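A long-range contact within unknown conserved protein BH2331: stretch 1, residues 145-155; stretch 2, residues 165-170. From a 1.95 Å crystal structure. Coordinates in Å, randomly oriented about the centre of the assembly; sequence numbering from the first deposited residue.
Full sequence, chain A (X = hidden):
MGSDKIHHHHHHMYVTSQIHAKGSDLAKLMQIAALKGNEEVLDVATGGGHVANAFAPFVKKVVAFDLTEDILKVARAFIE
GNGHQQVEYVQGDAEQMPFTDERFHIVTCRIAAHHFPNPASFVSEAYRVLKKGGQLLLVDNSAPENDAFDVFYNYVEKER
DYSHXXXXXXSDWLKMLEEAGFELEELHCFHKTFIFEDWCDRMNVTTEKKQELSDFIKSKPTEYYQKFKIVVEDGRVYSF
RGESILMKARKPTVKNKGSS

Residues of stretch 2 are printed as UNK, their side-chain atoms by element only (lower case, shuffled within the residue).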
# COMPACT_ATOMS: atom_id res chain seq x y z
N GLU A 145 -0.49 -17.09 3.37
CA GLU A 145 -1.61 -17.74 3.99
C GLU A 145 -1.14 -18.58 5.16
O GLU A 145 -1.84 -18.69 6.17
CB GLU A 145 -2.35 -18.60 2.98
CG GLU A 145 -3.01 -17.86 1.88
CD GLU A 145 -4.06 -16.87 2.34
OE1 GLU A 145 -4.84 -17.17 3.29
OE2 GLU A 145 -4.08 -15.78 1.73
N ASN A 146 0.06 -19.14 5.05
CA ASN A 146 0.66 -19.93 6.14
C ASN A 146 0.87 -19.03 7.37
O ASN A 146 1.45 -17.96 7.23
CB ASN A 146 1.98 -20.52 5.65
CG ASN A 146 2.71 -21.31 6.75
OD1 ASN A 146 3.22 -20.76 7.74
ND2 ASN A 146 2.72 -22.58 6.60
N ASP A 147 0.32 -19.41 8.54
CA ASP A 147 0.30 -18.51 9.69
C ASP A 147 1.66 -18.21 10.28
O ASP A 147 1.90 -17.07 10.73
CB ASP A 147 -0.63 -19.00 10.82
CG ASP A 147 -2.08 -18.98 10.42
OD1 ASP A 147 -2.60 -17.92 9.98
OD2 ASP A 147 -2.68 -20.05 10.47
N ALA A 148 2.53 -19.22 10.31
CA ALA A 148 3.87 -19.05 10.84
C ALA A 148 4.65 -18.06 10.01
O ALA A 148 5.35 -17.20 10.57
CB ALA A 148 4.62 -20.36 10.89
N PHE A 149 4.51 -18.16 8.68
CA PHE A 149 5.18 -17.23 7.76
C PHE A 149 4.58 -15.84 7.75
O PHE A 149 5.28 -14.82 7.55
CB PHE A 149 5.26 -17.84 6.35
CG PHE A 149 6.07 -19.13 6.28
CD1 PHE A 149 7.15 -19.34 7.12
CD2 PHE A 149 5.81 -20.07 5.28
CE1 PHE A 149 7.88 -20.51 7.08
CE2 PHE A 149 6.56 -21.26 5.20
CZ PHE A 149 7.63 -21.45 6.08
N ASP A 150 3.26 -15.80 7.90
CA ASP A 150 2.54 -14.56 8.12
C ASP A 150 3.06 -13.80 9.34
O ASP A 150 3.45 -12.64 9.27
CB ASP A 150 1.04 -14.92 8.32
CG ASP A 150 0.14 -13.73 8.65
OD1 ASP A 150 0.61 -12.61 8.86
OD2 ASP A 150 -1.06 -13.93 8.75
N VAL A 151 3.04 -14.47 10.48
CA VAL A 151 3.45 -13.87 11.72
C VAL A 151 4.93 -13.39 11.66
O VAL A 151 5.27 -12.28 12.14
CB VAL A 151 3.14 -14.81 12.89
CG1 VAL A 151 3.61 -14.24 14.23
CG2 VAL A 151 1.61 -15.03 12.99
N PHE A 152 5.76 -14.20 11.04
CA PHE A 152 7.18 -13.93 10.95
C PHE A 152 7.45 -12.73 10.07
O PHE A 152 8.23 -11.85 10.45
CB PHE A 152 7.88 -15.19 10.39
CG PHE A 152 9.34 -14.99 10.08
CD1 PHE A 152 10.30 -15.02 11.07
CD2 PHE A 152 9.74 -14.77 8.80
CE1 PHE A 152 11.61 -14.83 10.76
CE2 PHE A 152 11.04 -14.56 8.51
CZ PHE A 152 11.98 -14.60 9.48
N TYR A 153 6.80 -12.70 8.90
CA TYR A 153 6.94 -11.63 7.92
C TYR A 153 6.53 -10.34 8.59
O TYR A 153 7.25 -9.37 8.55
CB TYR A 153 6.08 -11.89 6.66
CG TYR A 153 6.07 -10.71 5.74
CD1 TYR A 153 7.21 -10.35 5.05
CD2 TYR A 153 4.92 -9.89 5.60
CE1 TYR A 153 7.23 -9.20 4.21
CE2 TYR A 153 4.96 -8.71 4.77
CZ TYR A 153 6.10 -8.39 4.10
OH TYR A 153 6.16 -7.25 3.28
N ASN A 154 5.39 -10.35 9.26
CA ASN A 154 4.90 -9.16 9.89
C ASN A 154 5.79 -8.72 11.09
O ASN A 154 6.00 -7.52 11.29
CB ASN A 154 3.45 -9.36 10.32
CG ASN A 154 2.48 -8.98 9.24
OD1 ASN A 154 2.45 -7.82 8.84
ND2 ASN A 154 1.74 -9.96 8.70
N TYR A 155 6.27 -9.68 11.88
CA TYR A 155 7.18 -9.34 13.01
C TYR A 155 8.43 -8.60 12.48
O TYR A 155 8.85 -7.54 12.98
CB TYR A 155 7.60 -10.59 13.79
CG TYR A 155 8.66 -10.31 14.83
CD1 TYR A 155 8.31 -9.97 16.12
CD2 TYR A 155 10.01 -10.37 14.50
CE1 TYR A 155 9.32 -9.68 17.08
CE2 TYR A 155 11.01 -10.08 15.43
CZ TYR A 155 10.68 -9.73 16.72
OH TYR A 155 11.74 -9.46 17.63
N UNK A 165 1.53 -1.63 11.05
CA UNK A 165 0.53 -2.40 11.75
C UNK A 165 0.46 -3.85 11.27
O UNK A 165 0.82 -4.80 11.99
c UNK A 165 -2.83 -3.77 13.92
n UNK A 165 -3.74 -3.58 12.98
c UNK A 165 -3.19 -2.81 11.99
c UNK A 165 -0.84 -1.73 11.67
n UNK A 165 -1.73 -3.13 13.57
c UNK A 165 -1.92 -2.52 12.35
N UNK A 166 -0.01 -4.04 10.04
CA UNK A 166 -0.16 -5.40 9.53
C UNK A 166 -0.26 -5.44 8.04
O UNK A 166 -0.98 -4.64 7.43
n UNK A 166 -2.68 -11.59 8.77
c UNK A 166 -2.65 -8.28 10.40
n UNK A 166 -3.05 -9.49 9.67
c UNK A 166 -1.62 -7.46 9.60
n UNK A 166 -1.04 -10.57 9.94
c UNK A 166 -1.39 -6.09 10.14
c UNK A 166 -2.26 -10.55 9.47
N UNK A 167 0.53 -6.32 7.45
CA UNK A 167 0.37 -6.77 6.08
C UNK A 167 -0.54 -7.99 6.14
O UNK A 167 -0.18 -9.00 6.72
c UNK A 167 1.73 -7.13 5.48
N UNK A 168 -1.73 -7.85 5.56
CA UNK A 168 -2.77 -8.83 5.69
C UNK A 168 -2.60 -9.90 4.63
O UNK A 168 -1.92 -9.67 3.59
c UNK A 168 -5.83 -8.36 8.42
c UNK A 168 -6.40 -8.19 9.67
c UNK A 168 -6.32 -6.97 10.34
c UNK A 168 -3.87 -5.86 6.67
n UNK A 168 -4.26 -5.23 7.84
c UNK A 168 -4.99 -6.11 8.60
c UNK A 168 -4.14 -8.14 5.59
c UNK A 168 -5.60 -5.93 9.84
c UNK A 168 -4.35 -7.15 6.65
c UNK A 168 -5.08 -7.32 7.88
N UNK A 169 -3.16 -11.08 4.90
CA UNK A 169 -3.22 -12.17 3.92
C UNK A 169 -4.09 -11.71 2.75
O UNK A 169 -5.01 -10.90 2.93
c UNK A 169 -3.16 -14.03 5.76
n UNK A 169 -2.05 -16.19 7.61
c UNK A 169 -3.95 -15.27 6.22
c UNK A 169 -3.48 -16.03 7.49
c UNK A 169 -3.81 -13.47 4.47
N UNK A 170 -3.78 -12.23 1.57
CA UNK A 170 -4.65 -12.10 0.45
C UNK A 170 -6.08 -12.53 0.77
O UNK A 170 -7.01 -11.85 0.40
n UNK A 170 -0.58 -14.49 -1.67
c UNK A 170 -1.88 -14.38 -2.44
c UNK A 170 -4.06 -12.86 -0.75
c UNK A 170 -2.79 -12.25 -1.30
c UNK A 170 -2.28 -12.94 -2.59
O HOH W 1 -1.86 -14.35 1.17

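Position 165 carries one carbon followed by a five-membered ring of three carbons and two nitrogens, an imidazole. CA-to-CB points away from stretch 1, and its nearest side-chain atom, CB, is 7.5 Å from Asn154 OD1. The ring composition alone identifies His165, which takes no part in the contact.

At position 166 the side chain is three carbons, a nitrogen, then a carbon bearing two further nitrogens: a guanidinium at the end of an extended chain, with chi1 to chi3 all t. CA-to-CB points sideways, yet the end of the chain comes nearer, and its two terminal nitrogens face OD1 and OD2 of Asp150, one each. This is Arg166. The two bonds, NH1 to Asp150 OD1 at 2.8 Å and NH2 to Asp150 OD2 at 2.8 Å, have N-H...acceptor angles of 158° and 168°, so the carboxylate meets the guanidinium in a paired salt bridge, with OD1 at the edge of the group and near its plane. Asn154 ND2 also lies 3.1 Å from Arg166 NH1, but both are donors and no hydrogen bond joins them.

Position 167 has a single side-chain carbon, directed toward stretch 1. CB of this position sits 3.7 Å from Tyr153 CE2, at the edge of the ring and near its plane. One carbon means Ala167. Its backbone does the polar work: Ala167 N donates to Asn154 OD1 (2.8 Å, 164°), and Asn154 ND2 donates to Ala167 O (2.9 Å, 166°). The amide of Asn154 thus reads both the donor and the acceptor of one residue. The same ND2 also donates to Asp150 OD1 at 2.9 Å, tying the two helix side chains together.

Position 168 shows one carbon and then fused five- and six-membered rings holding eight carbons and one nitrogen, an indole. CA-to-CB points away, and its nearest side-chain atom, CB, is 6.9 Å from Asn154 ND2. This is Trp168.

Position 169 has four carbons in a row ending in nitrogen. CA-to-CB points toward stretch 1, and the terminal nitrogen reaches three oxygens there, so the residue is Lys169. NZ donates to Glu145 O at 2.9 Å, and to Asp147 OD1 at 3.0 Å and Asp150 OD2 at 2.7 Å, the latter two being salt bridges. With 103 Å² covered by stretch 1, it is the most extensively covered residue of the contact.

Position 170 again has four carbons ending in nitrogen, with chi3 and chi4 both m, and its CB lies 3.8 Å from Glu145 OE2. This is Lys170. Water 1 links the stretches here: it donates to Glu145 OE2 (2.7 Å) and accepts from Lys170 N (2.9 Å) and Lys170 NZ (3.1 Å).

The contact, burying 434 Å² in all, is chiefly polar. Asp150 is central, since its carboxylate pairs with both Arg166 and Lys169, while Asn154 fixes the backbone of Ala167 and Lys169 NZ gathers oxygens around the start of the helix.

Stretch 2, residues 165-170: HRAWKK
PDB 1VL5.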